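Local coordinates for protein alpha-glucosidase (Bacteroides thetaiotaomicron, PDB 5XFM) that hydrolyses beta-L-arabinopyranosides and alpha-galactosides as a bifunctional, calcium-containing member of glycoside hydrolase family 97, at residues F359-S364 with G399-F404; V430-C435 with P446-S451. The protein carries 1 engineered substitution. One frame throughout, in Å; residues are numbered along the deposited sequence.

Interaction 1: F359-S364 with G399-F404; sequences FLWYSS and GIKVDF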
loop_
_atom_site.group_PDB
_atom_site.type_symbol
_atom_site.label_atom_id
_atom_site.label_comp_id
_atom_site.label_asym_id
_atom_site.label_seq_id
_atom_site.Cartn_x
_atom_site.Cartn_y
_atom_site.Cartn_z
ATOM N N PHE A 359 8.386 -1.559 -19.868
ATOM C CA PHE A 359 7.557 -0.565 -19.199
ATOM C C PHE A 359 8.178 0.787 -19.485
ATOM O O PHE A 359 9.402 0.929 -19.418
ATOM C CB PHE A 359 7.492 -0.803 -17.692
ATOM C CG PHE A 359 6.444 -1.780 -17.265
ATOM C CD1 PHE A 359 6.503 -3.100 -17.674
ATOM C CD2 PHE A 359 5.432 -1.396 -16.393
ATOM C CE1 PHE A 359 5.558 -4.010 -17.257
ATOM C CE2 PHE A 359 4.481 -2.306 -15.968
ATOM C CZ PHE A 359 4.543 -3.612 -16.400
ATOM N N LEU A 360 7.357 1.774 -19.818
ATOM C CA LEU A 360 7.876 3.117 -20.050
ATOM C C LEU A 360 7.373 4.123 -19.014
ATOM O O LEU A 360 6.204 4.080 -18.597
ATOM C CB LEU A 360 7.523 3.593 -21.460
ATOM C CG LEU A 360 8.126 2.768 -22.597
ATOM C CD1 LEU A 360 7.818 3.401 -23.947
ATOM C CD2 LEU A 360 9.629 2.620 -22.398
ATOM N N TRP A 361 8.287 5.004 -18.598
ATOM C CA TRP A 361 8.029 6.076 -17.636
ATOM C C TRP A 361 7.309 7.259 -18.271
ATOM O O TRP A 361 7.685 7.728 -19.351
ATOM C CB TRP A 361 9.350 6.563 -17.016
ATOM C CG TRP A 361 9.203 7.506 -15.840
ATOM C CD1 TRP A 361 9.242 7.171 -14.512
ATOM C CD2 TRP A 361 9.036 8.935 -15.882
ATOM N NE1 TRP A 361 9.094 8.295 -13.731
ATOM C CE2 TRP A 361 8.966 9.388 -14.546
ATOM C CE3 TRP A 361 8.931 9.869 -16.916
ATOM C CZ2 TRP A 361 8.799 10.734 -14.223
ATOM C CZ3 TRP A 361 8.759 11.200 -16.592
ATOM C CH2 TRP A 361 8.693 11.621 -15.257
ATOM N N TYR A 362 6.259 7.725 -17.607
ATOM C CA TYR A 362 5.589 8.967 -17.983
ATOM C C TYR A 362 5.359 9.838 -16.763
ATOM O O TYR A 362 5.139 9.321 -15.669
ATOM C CB TYR A 362 4.247 8.678 -18.673
ATOM C CG TYR A 362 4.362 8.242 -20.115
ATOM C CD1 TYR A 362 4.695 6.934 -20.443
ATOM C CD2 TYR A 362 4.127 9.141 -21.154
ATOM C CE1 TYR A 362 4.803 6.535 -21.765
ATOM C CE2 TYR A 362 4.232 8.750 -22.478
ATOM C CZ TYR A 362 4.572 7.447 -22.775
ATOM O OH TYR A 362 4.678 7.054 -24.087
ATOM N N SER A 363 5.391 11.156 -16.939
ATOM C CA SER A 363 4.882 12.035 -15.894
ATOM C C SER A 363 3.381 12.185 -16.087
ATOM O O SER A 363 2.905 12.357 -17.214
ATOM C CB SER A 363 5.561 13.406 -15.907
ATOM O OG SER A 363 5.151 14.180 -14.780
ATOM N N SER A 364 2.634 12.100 -14.995
ATOM C CA SER A 364 1.214 12.416 -15.038
ATOM C C SER A 364 1.063 13.902 -15.277
ATOM O O SER A 364 0.022 14.374 -15.729
ATOM C CB SER A 364 0.526 12.035 -13.733
ATOM O OG SER A 364 0.839 12.981 -12.729
ATOM N N GLY A 399 3.540 -1.991 -20.326
ATOM C CA GLY A 399 3.248 -1.276 -19.099
ATOM C C GLY A 399 3.736 0.155 -19.065
ATOM O O GLY A 399 4.615 0.540 -19.838
ATOM N N ILE A 400 3.141 0.954 -18.185
ATOM C CA ILE A 400 3.619 2.310 -17.969
ATOM C C ILE A 400 3.800 2.631 -16.491
ATOM O O ILE A 400 3.055 2.147 -15.628
ATOM C CB ILE A 400 2.684 3.365 -18.588
ATOM C CG1 ILE A 400 1.255 3.209 -18.075
ATOM C CG2 ILE A 400 2.727 3.275 -20.089
ATOM C CD1 ILE A 400 0.354 4.357 -18.479
ATOM N N LYS A 401 4.812 3.445 -16.213
ATOM C CA LYS A 401 5.048 3.958 -14.874
ATOM C C LYS A 401 4.760 5.456 -14.859
ATOM O O LYS A 401 5.478 6.231 -15.499
ATOM C CB LYS A 401 6.485 3.667 -14.432
ATOM C CG LYS A 401 6.878 4.287 -13.098
ATOM C CD LYS A 401 8.330 4.012 -12.776
ATOM C CE LYS A 401 8.761 4.737 -11.519
ATOM N NZ LYS A 401 10.189 4.509 -11.183
ATOM N N VAL A 402 3.708 5.854 -14.141
ATOM C CA VAL A 402 3.238 7.244 -14.154
ATOM C C VAL A 402 3.508 7.962 -12.832
ATOM O O VAL A 402 3.100 7.495 -11.763
ATOM C CB VAL A 402 1.732 7.321 -14.452
ATOM C CG1 VAL A 402 1.309 8.762 -14.632
ATOM C CG2 VAL A 402 1.383 6.497 -15.699
ATOM N N ASP A 403 4.167 9.119 -12.914
ATOM C CA ASP A 403 4.769 9.743 -11.740
ATOM C C ASP A 403 4.239 11.151 -11.444
ATOM O O ASP A 403 3.562 11.755 -12.273
ATOM C CB ASP A 403 6.287 9.798 -11.915
ATOM C CG ASP A 403 7.034 9.612 -10.608
ATOM O OD1 ASP A 403 6.487 10.003 -9.552
ATOM O OD2 ASP A 403 8.164 9.070 -10.641
ATOM N N PHE A 404 4.533 11.638 -10.240
ATOM C CA PHE A 404 4.345 13.048 -9.849
ATOM C C PHE A 404 2.911 13.583 -9.920
ATOM O O PHE A 404 2.662 14.605 -10.551
ATOM C CB PHE A 404 5.244 13.958 -10.701
ATOM C CG PHE A 404 6.713 13.678 -10.560
ATOM C CD1 PHE A 404 7.305 13.611 -9.308
ATOM C CD2 PHE A 404 7.502 13.490 -11.682
ATOM C CE1 PHE A 404 8.658 13.360 -9.179
ATOM C CE2 PHE A 404 8.852 13.228 -11.558
ATOM C CZ PHE A 404 9.429 13.166 -10.305
#
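Phe359 to Ser363 pair one-to-one with Gly399 to Asp403 as parallel strands whose axes come within 4.4 Å and diverge by 25°, joined by backbone bonds from Leu360 N, Lys401 N, Tyr362 N, Asp403 N and Ser364 N. The last of these ends on Asp403 O, which also accepts Ser364 OG at 3.0 Å, so one carbonyl grips the first residue past the strand twice. At the opposite end the Phe359 ring lies flat on glycine backbone: Gly399 CA sits 3.5 Å from the ring centroid, a CH-pi contact over the face. The Trp361 indole shares this side of the sheet. With CG anti to the backbone N and beside the carbonyl carbon (chi1 -170°), the indole starts out along the strand toward Ser363; its CD1 packs against Lys401 CD at 3.7 Å, midway along an extended lysine chain. Farther along, Trp361 NE1 gives a weak bond to Asp403 OD2 at 3.3 Å, with indole and carboxylate planes 58° apart. The other oxygen, Asp403 OD1, takes Phe404 N at 2.6 Å on its anti side. Phe404 CE2 then meets the indole edge at Trp361 CZ2. On the reverse face, Tyr362 and Ile400 turn toward helix 382-395, while Val402 CG1 presses tightly on Ser364 CB at 3.5 Å. This is a right-handed beta-alpha-beta unit of the family's (beta/alpha)8 barrel, with Trp361, Lys401 and Asp403 facing the barrel interior and the Asp403 side chain about 5 Å from the bound calcium ion.

Interaction 2: V430-C435 with P446-S451; sequences VIFHGC and PNYVGS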
loop_
_atom_site.group_PDB
_atom_site.type_symbol
_atom_site.label_atom_id
_atom_site.label_comp_id
_atom_site.label_asym_id
_atom_site.label_seq_id
_atom_site.Cartn_x
_atom_site.Cartn_y
_atom_site.Cartn_z
ATOM N N VAL A 430 -0.405 -0.552 -15.312
ATOM C CA VAL A 430 -0.040 0.753 -14.772
ATOM C C VAL A 430 0.583 0.701 -13.377
ATOM O O VAL A 430 -0.006 0.158 -12.451
ATOM C CB VAL A 430 -1.262 1.687 -14.718
ATOM C CG1 VAL A 430 -0.916 2.976 -13.998
ATOM C CG2 VAL A 430 -1.757 1.974 -16.117
ATOM N N ILE A 431 1.788 1.254 -13.255
ATOM C CA ILE A 431 2.403 1.530 -11.958
ATOM C C ILE A 431 2.277 3.015 -11.651
ATOM O O ILE A 431 2.504 3.841 -12.535
ATOM C CB ILE A 431 3.898 1.149 -11.924
ATOM C CG1 ILE A 431 4.099 -0.347 -12.145
ATOM C CG2 ILE A 431 4.533 1.570 -10.607
ATOM C CD1 ILE A 431 5.553 -0.738 -12.270
ATOM N N PHE A 432 1.906 3.366 -10.421
ATOM C CA PHE A 432 1.927 4.771 -10.019
ATOM C C PHE A 432 3.113 5.085 -9.117
ATOM O O PHE A 432 3.479 4.292 -8.251
ATOM C CB PHE A 432 0.644 5.170 -9.302
ATOM C CG PHE A 432 -0.558 5.179 -10.184
ATOM C CD1 PHE A 432 -0.531 5.830 -11.406
ATOM C CD2 PHE A 432 -1.724 4.547 -9.791
ATOM C CE1 PHE A 432 -1.639 5.840 -12.218
ATOM C CE2 PHE A 432 -2.836 4.557 -10.604
ATOM C CZ PHE A 432 -2.794 5.202 -11.815
ATOM N N HIS A 433 3.703 6.257 -9.333
ATOM C CA HIS A 433 4.752 6.783 -8.469
ATOM C C HIS A 433 4.454 8.240 -8.135
ATOM O O HIS A 433 3.635 8.878 -8.803
ATOM C CB HIS A 433 6.125 6.658 -9.131
ATOM C CG HIS A 433 6.844 5.391 -8.795
ATOM N ND1 HIS A 433 8.071 5.378 -8.165
ATOM C CD2 HIS A 433 6.516 4.095 -9.002
ATOM C CE1 HIS A 433 8.461 4.129 -7.990
ATOM N NE2 HIS A 433 7.534 3.330 -8.491
ATOM N N GLY A 434 5.114 8.759 -7.102
ATOM C CA GLY A 434 4.924 10.136 -6.670
ATOM C C GLY A 434 3.460 10.356 -6.405
ATOM O O GLY A 434 2.879 11.352 -6.838
ATOM N N CYS A 435 2.879 9.421 -5.662
ATOM C CA CYS A 435 1.439 9.200 -5.700
ATOM C C CYS A 435 0.831 8.975 -4.330
ATOM O O CYS A 435 1.532 8.916 -3.312
ATOM C CB CYS A 435 1.126 7.988 -6.585
ATOM S SG CYS A 435 1.876 6.436 -5.984
ATOM N N PRO A 446 -8.517 -3.871 -12.843
ATOM C CA PRO A 446 -7.881 -5.104 -13.338
ATOM C C PRO A 446 -6.444 -4.920 -13.827
ATOM O O PRO A 446 -5.666 -5.873 -13.763
ATOM C CB PRO A 446 -8.781 -5.520 -14.508
ATOM C CG PRO A 446 -10.103 -4.892 -14.220
ATOM C CD PRO A 446 -9.804 -3.603 -13.507
ATOM N N ASN A 447 -6.100 -3.730 -14.310
ATOM C CA ASN A 447 -4.763 -3.495 -14.865
ATOM C C ASN A 447 -3.841 -2.705 -13.934
ATOM O O ASN A 447 -2.733 -2.334 -14.308
ATOM C CB ASN A 447 -4.867 -2.788 -16.222
ATOM C CG ASN A 447 -5.668 -1.496 -16.156
ATOM O OD1 ASN A 447 -6.690 -1.411 -15.469
ATOM N ND2 ASN A 447 -5.216 -0.494 -16.888
ATOM N N TYR A 448 -4.296 -2.474 -12.709
ATOM C CA TYR A 448 -3.466 -1.818 -11.712
ATOM C C TYR A 448 -2.399 -2.779 -11.195
ATOM O O TYR A 448 -2.712 -3.874 -10.752
ATOM C CB TYR A 448 -4.325 -1.294 -10.558
ATOM C CG TYR A 448 -3.504 -0.862 -9.371
ATOM C CD1 TYR A 448 -2.771 0.320 -9.401
ATOM C CD2 TYR A 448 -3.448 -1.643 -8.226
ATOM C CE1 TYR A 448 -2.006 0.715 -8.323
ATOM C CE2 TYR A 448 -2.688 -1.257 -7.143
ATOM C CZ TYR A 448 -1.971 -0.078 -7.194
ATOM O OH TYR A 448 -1.214 0.297 -6.110
ATOM N N VAL A 449 -1.130 -2.387 -11.280
ATOM C CA VAL A 449 -0.064 -3.282 -10.830
ATOM C C VAL A 449 0.912 -2.648 -9.827
ATOM O O VAL A 449 2.096 -2.991 -9.801
ATOM C CB VAL A 449 0.729 -3.846 -12.022
ATOM C CG1 VAL A 449 -0.177 -4.737 -12.880
ATOM C CG2 VAL A 449 1.349 -2.725 -12.850
ATOM N N GLY A 450 0.417 -1.733 -8.995
ATOM C CA GLY A 450 1.212 -1.242 -7.888
ATOM C C GLY A 450 1.415 0.257 -7.805
ATOM O O GLY A 450 1.228 0.981 -8.784
ATOM N N SER A 451 1.830 0.705 -6.623
ATOM C CA SER A 451 2.001 2.122 -6.319
ATOM C C SER A 451 3.259 2.360 -5.487
ATOM O O SER A 451 3.735 1.461 -4.787
ATOM C CB SER A 451 0.790 2.659 -5.548
ATOM O OG SER A 451 -0.365 2.727 -6.360
#
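Val430 is bonded twice along one edge to segment 446-451: its N donates to Asn447 O at 3.1 Å, and its O accepts Val449 N at 3.0 Å. After that the parallel register slips. Val430 pairs with Tyr448 but Phe432 with Ser451, which puts two residues, Val449 and Gly450, against the single Ile431: a beta bulge. Gly450 carries it with a positive phi of 124°, and its O takes Phe432 N at 3.0 Å. Packing is tight here. Val449 CG2, placed between its own backbone N and carbonyl carbon, comes within 3.2 Å of Val430 O and also touches Ile431 CG1 at 3.7 Å, the two side chains crossing at about a right angle. Both reach strand 526-528, consistent with the interior of a TIM barrel, where strand 429-432, helix 441-444 and strand 448-451 form a beta-alpha-beta unit. The Val430, Phe432, Tyr448 and Ser451 side chains leave by the other face, and Val430 and Phe432 meet helix 410-425 there. This side is looser across the strands, though still buried: the Tyr448 ring, CG anti to its backbone N (chi1 168°), brings CE1 only to 4.1 Å from Phe432 CD2. Its firmer contacts are within its own strand, since Gly450 N lies over the ring centre and Tyr448 OH hydrogen-bonds Ser451 OG at 2.6 Å. Beyond Phe432 the backbones part; Cys435 SG touches Ser451 CB at 4.0 Å, while Gly434 N is hydrogen-bonded to Glu452, a calcium ligand.

From the N terminus, strand 357-363 runs out into a loop, helix 382-395 returns the chain, and interaction 1 closes that 34-residue connection when 399-403 lies down beside it. Helix 410-425 then leads to 429-432, and interaction 2 closes a much shorter 10-residue connection containing helix 441-444. The two closures follow in series and neither nest nor cross. They join through the central pair of strands: Ile400 O to Ile431 N and Val402 O to His433 N are probable hydrogen bonds, each 2.8 Å. Four consecutive barrel strands are thereby tied edge to edge, and Asp403 OD1 packs against Gly434 N near the calcium site.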